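Local coordinates for protein putative adhesin (Bacteroides fragilis NCTC 9343, PDB 3PET) that is of unknown function but probably acts as a lipoprotein adhesin whose right-handed beta-helix may serve in cell attachment, at residues N121-S126 with D141-G146; N31-Q36 with D100-N105; R14-K19 with T42-Y47. One frame throughout, in Å; residues are numbered along the deposited sequence.

The three contacts follow one face of a right-handed beta-helix from its N-terminal end inward. Interaction 3 pairs the chain's first strand, 11-16, antiparallel with 43-47. Strand 82-87 lies between 43-47 and 31-36, the first strand of interaction 2, which sets the centres of these two contacts about 14 Å apart. Along the chain their segments alternate. Interactions 2 and 1 come in series, with centres about 10 Å apart, and they touch, since strand 101-103 of the former neighbours 122-128 of the latter. Between the centres of interactions 1 and 3 the distance is about 24 Å. Parallel coils thus give way, toward the N-terminus, to antiparallel strands at the end of the helix.

Interaction 1 of 3, residues N121-S126 with D141-G146; sequences NVDIQS and DVKLEG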
loop_
_atom_site.group_PDB
_atom_site.type_symbol
_atom_site.label_atom_id
_atom_site.label_comp_id
_atom_site.label_asym_id
_atom_site.label_seq_id
_atom_site.Cartn_x
_atom_site.Cartn_y
_atom_site.Cartn_z
ATOM N N ASN A 121 -4.494 9.986 -1.335
ATOM C CA ASN A 121 -5.823 9.515 -1.751
ATOM C C ASN A 121 -6.292 10.155 -3.036
ATOM O O ASN A 121 -5.758 11.180 -3.452
ATOM C CB ASN A 121 -6.857 9.824 -0.644
ATOM C CG ASN A 121 -6.536 9.163 0.677
ATOM O OD1 ASN A 121 -6.026 8.051 0.734
ATOM N ND2 ASN A 121 -6.818 9.822 1.775
ATOM N N VAL A 122 -7.300 9.551 -3.661
ATOM C CA VAL A 122 -7.988 10.079 -4.836
ATOM C C VAL A 122 -9.464 10.133 -4.426
ATOM O O VAL A 122 -10.016 9.128 -3.960
ATOM C CB VAL A 122 -7.744 9.297 -6.157
ATOM C CG1 VAL A 122 -8.526 9.914 -7.327
ATOM C CG2 VAL A 122 -6.260 9.246 -6.498
ATOM N N ASP A 123 -10.084 11.293 -4.542
ATOM C CA ASP A 123 -11.483 11.458 -4.142
ATOM C C ASP A 123 -12.220 12.167 -5.261
ATOM O O ASP A 123 -12.000 13.352 -5.479
ATOM C CB ASP A 123 -11.567 12.233 -2.802
ATOM C CG ASP A 123 -12.942 12.272 -2.138
ATOM O OD1 ASP A 123 -13.951 12.090 -2.843
ATOM O OD2 ASP A 123 -13.003 12.534 -0.922
ATOM N N ILE A 124 -13.050 11.422 -6.000
ATOM C CA ILE A 124 -13.805 11.948 -7.144
ATOM C C ILE A 124 -15.280 11.861 -6.825
ATOM O O ILE A 124 -15.802 10.778 -6.564
ATOM C CB ILE A 124 -13.415 11.223 -8.463
ATOM C CG1 ILE A 124 -11.908 11.499 -8.778
ATOM C CG2 ILE A 124 -14.334 11.617 -9.640
ATOM C CD1 ILE A 124 -11.329 10.579 -9.729
ATOM N N GLN A 125 -15.932 13.027 -6.865
ATOM C CA GLN A 125 -17.344 13.217 -6.544
ATOM C C GLN A 125 -18.118 13.650 -7.776
ATOM O O GLN A 125 -17.579 14.401 -8.597
ATOM C CB GLN A 125 -17.477 14.277 -5.433
ATOM C CG GLN A 125 -16.674 13.937 -4.169
ATOM C CD GLN A 125 -16.691 15.032 -3.128
ATOM O OE1 GLN A 125 -15.650 15.609 -2.769
ATOM N NE2 GLN A 125 -17.865 15.302 -2.572
ATOM N N SER A 126 -19.390 13.184 -7.896
ATOM C CA SER A 126 -20.312 13.511 -8.990
ATOM C C SER A 126 -19.690 13.191 -10.354
ATOM O O SER A 126 -19.667 14.039 -11.259
ATOM C CB SER A 126 -20.750 14.977 -8.929
ATOM O OG SER A 126 -21.190 15.326 -7.630
ATOM N N ASP A 141 -6.152 5.524 -0.620
ATOM C CA ASP A 141 -7.500 5.113 -1.032
ATOM C C ASP A 141 -7.976 5.831 -2.272
ATOM O O ASP A 141 -7.603 6.983 -2.497
ATOM C CB ASP A 141 -8.486 5.401 0.110
ATOM C CG ASP A 141 -8.265 4.587 1.370
ATOM O OD1 ASP A 141 -7.538 3.573 1.308
ATOM O OD2 ASP A 141 -8.864 4.926 2.402
ATOM N N VAL A 142 -8.825 5.165 -3.074
ATOM C CA VAL A 142 -9.455 5.772 -4.246
ATOM C C VAL A 142 -10.960 5.780 -3.962
ATOM O O VAL A 142 -11.569 4.712 -3.878
ATOM C CB VAL A 142 -9.090 5.096 -5.595
ATOM C CG1 VAL A 142 -9.830 5.758 -6.772
ATOM C CG2 VAL A 142 -7.588 5.144 -5.827
ATOM N N LYS A 143 -11.524 6.966 -3.697
ATOM C CA LYS A 143 -12.941 7.153 -3.408
ATOM C C LYS A 143 -13.642 7.710 -4.647
ATOM O O LYS A 143 -13.187 8.698 -5.225
ATOM C CB LYS A 143 -13.152 8.052 -2.181
ATOM C CG LYS A 143 -14.604 8.103 -1.706
ATOM C CD LYS A 143 -14.732 8.857 -0.395
ATOM C CE LYS A 143 -16.173 8.991 0.046
ATOM N NZ LYS A 143 -16.321 9.966 1.161
ATOM N N LEU A 144 -14.734 7.039 -5.063
ATOM C CA LEU A 144 -15.492 7.365 -6.266
ATOM C C LEU A 144 -16.985 7.386 -6.011
ATOM O O LEU A 144 -17.534 6.452 -5.425
ATOM C CB LEU A 144 -15.183 6.316 -7.356
ATOM C CG LEU A 144 -13.700 6.088 -7.700
ATOM C CD1 LEU A 144 -13.479 4.715 -8.252
ATOM C CD2 LEU A 144 -13.179 7.152 -8.665
ATOM N N GLU A 145 -17.647 8.434 -6.490
ATOM C CA GLU A 145 -19.095 8.587 -6.399
ATOM C C GLU A 145 -19.621 9.090 -7.748
ATOM O O GLU A 145 -18.994 9.934 -8.387
ATOM C CB GLU A 145 -19.487 9.521 -5.241
ATOM C CG GLU A 145 -21.000 9.654 -5.015
ATOM C CD GLU A 145 -21.697 10.666 -5.911
ATOM O OE1 GLU A 145 -21.046 11.667 -6.273
ATOM O OE2 GLU A 145 -22.882 10.464 -6.264
ATOM N N GLY A 146 -20.764 8.553 -8.156
ATOM C CA GLY A 146 -21.409 8.934 -9.407
ATOM C C GLY A 146 -21.919 7.744 -10.177
ATOM O O GLY A 146 -22.433 6.797 -9.590
HETATM O O HOH W 1 -15.657 12.665 -0.268
#
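V122 and V142 face each other across two parallel strands whose axes run 4.6 Å apart and diverge by 3°, with each residue of 121-126 set against the one twenty places later. Four backbone bonds alternate across the gap, from V122 N to D141 O, K143 N to V122 O, I124 N to K143 O and E145 N to I124 O. Side chains lengthen this ladder at both ends. N121 OD1 accepts D141 N at 2.9 Å, while D141 OD1 accepts a hydrogen bond from N160 N. At the far end E145 bends at chi2 (-83°), and its OE1 takes S126 N at 2.8 Å, nearly along the C-O axis; OE2 forms a salt bridge with R167. On the inner face I124 and L144 lie side by side, I124 CD1 to L144 CD2 4.0 Å, and both touch I114 of strand 111-116. On the other face the extended K143 runs alongside D123, and a water joins the two by donating to D123 OD2 (2.7 Å) and accepting from K143 NZ (3.1 Å). Like residues stacked in register coil upon coil, aliphatic inside and polar outside, are characteristic of a parallel beta-helix.

Interaction 2 of 3, residues N31-Q36 with D100-N105; sequences NIYYTQ and DVHIEN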
loop_
_atom_site.group_PDB
_atom_site.type_symbol
_atom_site.label_atom_id
_atom_site.label_comp_id
_atom_site.label_asym_id
_atom_site.label_seq_id
_atom_site.Cartn_x
_atom_site.Cartn_y
_atom_site.Cartn_z
ATOM N N ASN A 31 -1.408 18.881 -2.553
ATOM C CA ASN A 31 -2.754 18.439 -2.893
ATOM C C ASN A 31 -3.200 19.065 -4.173
ATOM O O ASN A 31 -2.899 20.240 -4.441
ATOM C CB ASN A 31 -3.735 18.738 -1.758
ATOM C CG ASN A 31 -3.416 17.954 -0.509
ATOM O OD1 ASN A 31 -2.946 16.820 -0.558
ATOM N ND2 ASN A 31 -3.603 18.564 0.639
ATOM N N ILE A 32 -3.916 18.275 -4.975
ATOM C CA ILE A 32 -4.419 18.731 -6.273
ATOM C C ILE A 32 -5.935 18.791 -6.262
ATOM O O ILE A 32 -6.588 17.825 -5.847
ATOM C CB ILE A 32 -3.904 17.830 -7.422
ATOM C CG1 ILE A 32 -2.355 17.901 -7.515
ATOM C CG2 ILE A 32 -4.604 18.181 -8.766
ATOM C CD1 ILE A 32 -1.705 16.826 -8.404
ATOM N N TYR A 33 -6.490 19.906 -6.776
ATOM C CA TYR A 33 -7.933 20.097 -6.874
ATOM C C TYR A 33 -8.261 20.355 -8.331
ATOM O O TYR A 33 -7.872 21.388 -8.881
ATOM C CB TYR A 33 -8.411 21.258 -5.956
ATOM C CG TYR A 33 -8.222 20.968 -4.480
ATOM C CD1 TYR A 33 -7.004 21.222 -3.847
ATOM C CD2 TYR A 33 -9.229 20.360 -3.736
ATOM C CE1 TYR A 33 -6.813 20.917 -2.494
ATOM C CE2 TYR A 33 -9.057 20.077 -2.380
ATOM C CZ TYR A 33 -7.845 20.341 -1.768
ATOM O OH TYR A 33 -7.705 20.049 -0.434
ATOM N N TYR A 34 -8.943 19.406 -8.967
ATOM C CA TYR A 34 -9.343 19.561 -10.357
ATOM C C TYR A 34 -10.814 20.011 -10.427
ATOM O O TYR A 34 -11.665 19.495 -9.699
ATOM C CB TYR A 34 -9.109 18.270 -11.179
ATOM C CG TYR A 34 -9.685 18.367 -12.577
ATOM C CD1 TYR A 34 -8.974 18.992 -13.606
ATOM C CD2 TYR A 34 -10.977 17.916 -12.854
ATOM C CE1 TYR A 34 -9.528 19.150 -14.877
ATOM C CE2 TYR A 34 -11.544 18.080 -14.120
ATOM C CZ TYR A 34 -10.816 18.701 -15.126
ATOM O OH TYR A 34 -11.383 18.880 -16.362
ATOM N N THR A 35 -11.089 20.961 -11.316
ATOM C CA THR A 35 -12.417 21.471 -11.617
ATOM C C THR A 35 -12.644 21.359 -13.122
ATOM O O THR A 35 -11.784 21.764 -13.905
ATOM C CB THR A 35 -12.582 22.943 -11.147
ATOM O OG1 THR A 35 -12.323 23.023 -9.745
ATOM C CG2 THR A 35 -14.008 23.504 -11.448
ATOM N N GLN A 36 -13.800 20.820 -13.527
ATOM C CA GLN A 36 -14.155 20.802 -14.935
ATOM C C GLN A 36 -14.749 22.176 -15.236
ATOM O O GLN A 36 -15.753 22.542 -14.625
ATOM C CB GLN A 36 -15.115 19.656 -15.252
ATOM C CG GLN A 36 -15.579 19.660 -16.717
ATOM C CD GLN A 36 -16.400 18.449 -17.060
ATOM O OE1 GLN A 36 -17.216 17.974 -16.263
ATOM N NE2 GLN A 36 -16.235 17.961 -18.283
ATOM N N ASP A 100 -3.042 14.420 -1.998
ATOM C CA ASP A 100 -4.372 13.934 -2.384
ATOM C C ASP A 100 -4.837 14.558 -3.675
ATOM O O ASP A 100 -4.464 15.699 -3.970
ATOM C CB ASP A 100 -5.396 14.215 -1.266
ATOM C CG ASP A 100 -5.055 13.551 0.064
ATOM O OD1 ASP A 100 -4.465 12.459 0.047
ATOM O OD2 ASP A 100 -5.341 14.144 1.106
ATOM N N VAL A 101 -5.622 13.797 -4.472
ATOM C CA VAL A 101 -6.164 14.284 -5.750
ATOM C C VAL A 101 -7.678 14.387 -5.580
ATOM O O VAL A 101 -8.331 13.392 -5.235
ATOM C CB VAL A 101 -5.754 13.429 -6.993
ATOM C CG1 VAL A 101 -6.305 14.033 -8.290
ATOM C CG2 VAL A 101 -4.226 13.281 -7.088
ATOM N N HIS A 102 -8.237 15.589 -5.822
ATOM C CA HIS A 102 -9.673 15.806 -5.661
ATOM C C HIS A 102 -10.330 16.282 -6.929
ATOM O O HIS A 102 -9.740 17.053 -7.693
ATOM C CB HIS A 102 -9.963 16.876 -4.580
ATOM C CG HIS A 102 -9.484 16.559 -3.197
ATOM N ND1 HIS A 102 -10.340 16.036 -2.239
ATOM C CD2 HIS A 102 -8.271 16.770 -2.632
ATOM C CE1 HIS A 102 -9.605 15.889 -1.146
ATOM N NE2 HIS A 102 -8.362 16.342 -1.329
ATOM N N ILE A 103 -11.589 15.849 -7.117
ATOM C CA ILE A 103 -12.578 16.327 -8.093
ATOM C C ILE A 103 -13.811 16.513 -7.217
ATOM O O ILE A 103 -14.608 15.579 -7.047
ATOM C CB ILE A 103 -12.811 15.435 -9.340
ATOM C CG1 ILE A 103 -11.488 15.077 -10.084
ATOM C CG2 ILE A 103 -13.860 16.104 -10.265
ATOM C CD1 ILE A 103 -11.669 14.219 -11.476
ATOM N N GLU A 104 -13.872 17.648 -6.522
ATOM C CA GLU A 104 -14.935 17.882 -5.541
ATOM C C GLU A 104 -16.307 18.139 -6.150
ATOM O O GLU A 104 -17.306 17.792 -5.529
ATOM C CB GLU A 104 -14.596 19.090 -4.649
ATOM C CG GLU A 104 -13.310 18.983 -3.852
ATOM C CD GLU A 104 -13.072 20.133 -2.887
ATOM O OE1 GLU A 104 -13.032 21.304 -3.331
ATOM O OE2 GLU A 104 -12.889 19.853 -1.681
ATOM N N ASN A 105 -16.366 18.811 -7.303
ATOM C CA ASN A 105 -17.638 19.251 -7.842
ATOM C C ASN A 105 -18.015 18.657 -9.198
ATOM O O ASN A 105 -18.766 19.266 -9.938
ATOM C CB ASN A 105 -17.655 20.790 -7.889
ATOM C CG ASN A 105 -17.651 21.354 -6.495
ATOM O OD1 ASN A 105 -18.564 21.110 -5.694
ATOM N ND2 ASN A 105 -16.579 22.031 -6.146
HETATM O O HOH W 2 -11.658 19.540 -6.987
HETATM O O HOH W 3 -14.300 20.035 -9.069
HETATM O O HOH W 4 -14.197 22.380 -7.639
#
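Y34 O is gripped by two waters, one donating at 2.7 Å and leading on to E104 N, the other donating at 2.8 Å and leading on to N105 N. They bridge the strands where the chain at E104 draws away from 31-36 and direct pairing stops. Before that point the backbone bonds are regular, from I32 N to D100 O, H102 N to I32 O and Y34 N to H102 O. N31 OD1 starts the ladder by accepting D100 N at 2.8 Å in a nearly straight bond (176°), its amide plane almost parallel to the carboxylate of D100, whose OD1 accepts N121 N of the next coil. Y33 and H102 lie side by side with ring planes 4° apart and centroids 4.6 Å apart, an offset pair with little overlap; Y33 CE2 sits over one face of the imidazole toward its rim, 3.4 Å from H102 CD2. The carboxylate oxygen E104 OE2 comes to the edge of the Y33 ring, 3.9 Å from Y33 CE2. On the inner face Y34 CD2 meets I103 CG1 at 4.0 Å, and Y34 OH bonds to S87 OG. Strand 82-87 flanks 31-36, strand 122-128 flanks 101-103, and F95 of strand 92-95 packs from within against I32 and V101.

Interaction 3 of 3, residues R14-K19 with T42-Y47; sequences RDYKVK and TDLQIY
An antiparallel strand pair at the N-terminal end of the beta-helix joins R14-Y16 to D43-Y47. R14 and I46 form a hydrogen-bonded pair, R14 N to I46 O at 2.8 Å and I46 N to R14 O at 2.9 Å, and Y16 N reaches L44 O in an almost straight bond (178°). The phenol of Y16 carries the apolar side. Chi1 of -48° sets Y16 CG anti to the carbonyl carbon; Y16 CD1 is 3.8 Å from L44 CD2 and Y16 CE1 3.6 Å from I46 CD1, with L44 O at the ring edge. On the other face D15 OD1 and D43 OD1 approach to 2.5 Å, their carboxylate planes 77° apart, a separation so short that one of the acids may be protonated. Past Y16 an inverse gamma turn centred on K17 brings V18 CG2 to T42 CG2 at 3.9 Å, and a water donates to both V18 O and T42 O. V58 of strand 56-61 touches Y16, V18 and L44, while strand 82-87 pairs with the other edge of 43-47. Antiparallel strands that extend a face beyond the parallel coils, with Y16, L44 and I46 on the apolar side, are consistent with an N-terminal cap of a beta-helix.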
loop_
_atom_site.group_PDB
_atom_site.type_symbol
_atom_site.label_atom_id
_atom_site.label_comp_id
_atom_site.label_asym_id
_atom_site.label_seq_id
_atom_site.Cartn_x
_atom_site.Cartn_y
_atom_site.Cartn_z
ATOM N N ARG A 14 0.886 31.327 -8.334
ATOM C CA ARG A 14 1.486 31.459 -9.650
ATOM C C ARG A 14 0.488 30.911 -10.660
ATOM O O ARG A 14 -0.034 29.804 -10.493
ATOM C CB ARG A 14 2.849 30.764 -9.722
ATOM C CG ARG A 14 3.574 30.960 -11.039
ATOM C CD ARG A 14 5.043 30.648 -10.862
ATOM N NE ARG A 14 5.746 30.555 -12.141
ATOM C CZ ARG A 14 7.043 30.284 -12.260
ATOM N NH1 ARG A 14 7.792 30.098 -11.180
ATOM N NH2 ARG A 14 7.602 30.207 -13.462
ATOM N N ASP A 15 0.177 31.713 -11.667
ATOM C CA ASP A 15 -0.759 31.327 -12.713
ATOM C C ASP A 15 0.032 30.963 -13.956
ATOM O O ASP A 15 0.874 31.749 -14.408
ATOM C CB ASP A 15 -1.759 32.457 -12.993
ATOM C CG ASP A 15 -2.876 32.094 -13.949
ATOM O OD1 ASP A 15 -3.121 30.899 -14.141
ATOM O OD2 ASP A 15 -3.521 33.016 -14.483
ATOM N N TYR A 16 -0.212 29.754 -14.486
ATOM C CA TYR A 16 0.426 29.253 -15.700
ATOM C C TYR A 16 -0.631 29.159 -16.790
ATOM O O TYR A 16 -1.589 28.365 -16.692
ATOM C CB TYR A 16 1.100 27.878 -15.472
ATOM C CG TYR A 16 1.986 27.777 -14.242
ATOM C CD1 TYR A 16 1.435 27.670 -12.968
ATOM C CD2 TYR A 16 3.372 27.709 -14.358
ATOM C CE1 TYR A 16 2.239 27.569 -11.834
ATOM C CE2 TYR A 16 4.192 27.596 -13.225
ATOM C CZ TYR A 16 3.616 27.493 -11.966
ATOM O OH TYR A 16 4.386 27.380 -10.822
ATOM N N LYS A 17 -0.477 29.979 -17.819
ATOM C CA LYS A 17 -1.407 29.982 -18.946
ATOM C C LYS A 17 -0.979 28.860 -19.879
ATOM O O LYS A 17 -0.209 29.069 -20.815
ATOM C CB LYS A 17 -1.434 31.355 -19.640
ATOM N N VAL A 18 -1.396 27.649 -19.548
ATOM C CA VAL A 18 -1.041 26.434 -20.278
ATOM C C VAL A 18 -2.006 26.210 -21.453
ATOM O O VAL A 18 -3.135 26.709 -21.442
ATOM C CB VAL A 18 -1.034 25.217 -19.307
ATOM C CG1 VAL A 18 0.066 25.351 -18.268
ATOM C CG2 VAL A 18 -2.386 25.023 -18.618
ATOM N N LYS A 19 -1.556 25.435 -22.444
ATOM C CA LYS A 19 -2.361 24.985 -23.575
ATOM C C LYS A 19 -3.437 24.035 -23.046
ATOM O O LYS A 19 -3.249 23.459 -21.970
ATOM C CB LYS A 19 -1.479 24.237 -24.593
ATOM C CG LYS A 19 -0.653 25.122 -25.501
ATOM C CD LYS A 19 -0.201 24.314 -26.708
ATOM C CE LYS A 19 0.995 24.907 -27.391
ATOM N NZ LYS A 19 1.655 23.897 -28.248
ATOM N N THR A 42 -9.030 26.824 -19.700
ATOM C CA THR A 42 -7.970 25.943 -19.201
ATOM C C THR A 42 -7.083 26.794 -18.296
ATOM O O THR A 42 -6.710 27.894 -18.679
ATOM C CB THR A 42 -7.193 25.242 -20.333
ATOM O OG1 THR A 42 -8.108 24.414 -21.031
ATOM C CG2 THR A 42 -6.055 24.377 -19.815
ATOM N N ASP A 43 -6.787 26.313 -17.084
ATOM C CA ASP A 43 -5.960 27.093 -16.178
ATOM C C ASP A 43 -5.239 26.205 -15.170
ATOM O O ASP A 43 -5.693 25.111 -14.834
ATOM C CB ASP A 43 -6.806 28.167 -15.446
ATOM C CG ASP A 43 -5.954 29.218 -14.743
ATOM O OD1 ASP A 43 -5.011 29.766 -15.395
ATOM O OD2 ASP A 43 -6.141 29.407 -13.520
ATOM N N LEU A 44 -4.070 26.681 -14.738
ATOM C CA LEU A 44 -3.253 26.042 -13.731
ATOM C C LEU A 44 -2.765 27.090 -12.781
ATOM O O LEU A 44 -2.133 28.069 -13.207
ATOM C CB LEU A 44 -2.060 25.267 -14.345
ATOM C CG LEU A 44 -1.049 24.703 -13.325
ATOM C CD1 LEU A 44 -1.651 23.559 -12.482
ATOM C CD2 LEU A 44 0.214 24.271 -14.001
ATOM N N GLN A 45 -3.077 26.897 -11.485
ATOM C CA GLN A 45 -2.595 27.776 -10.426
ATOM C C GLN A 45 -1.931 26.968 -9.367
ATOM O O GLN A 45 -2.435 25.903 -8.980
ATOM C CB GLN A 45 -3.702 28.638 -9.804
ATOM C CG GLN A 45 -4.460 29.460 -10.826
ATOM C CD GLN A 45 -5.380 30.470 -10.222
ATOM O OE1 GLN A 45 -5.916 30.306 -9.113
ATOM N NE2 GLN A 45 -5.606 31.530 -10.976
ATOM N N ILE A 46 -0.795 27.468 -8.886
ATOM C CA ILE A 46 -0.060 26.813 -7.804
ATOM C C ILE A 46 0.116 27.836 -6.690
ATOM O O ILE A 46 0.648 28.926 -6.909
ATOM C CB ILE A 46 1.259 26.135 -8.248
ATOM C CG1 ILE A 46 0.967 25.071 -9.370
ATOM C CG2 ILE A 46 1.936 25.452 -7.024
ATOM C CD1 ILE A 46 2.163 24.454 -10.094
ATOM N N TYR A 47 -0.386 27.480 -5.507
ATOM C CA TYR A 47 -0.335 28.297 -4.303
ATOM C C TYR A 47 0.656 27.724 -3.306
ATOM O O TYR A 47 0.678 26.518 -3.078
ATOM C CB TYR A 47 -1.727 28.387 -3.663
ATOM C CG TYR A 47 -1.750 29.139 -2.348
ATOM C CD1 TYR A 47 -1.855 30.532 -2.317
ATOM C CD2 TYR A 47 -1.620 28.466 -1.135
ATOM C CE1 TYR A 47 -1.836 31.238 -1.111
ATOM C CE2 TYR A 47 -1.603 29.166 0.082
ATOM C CZ TYR A 47 -1.727 30.552 0.085
ATOM O OH TYR A 47 -1.731 31.286 1.259
HETATM O O HOH W 5 -4.519 28.597 -20.236
#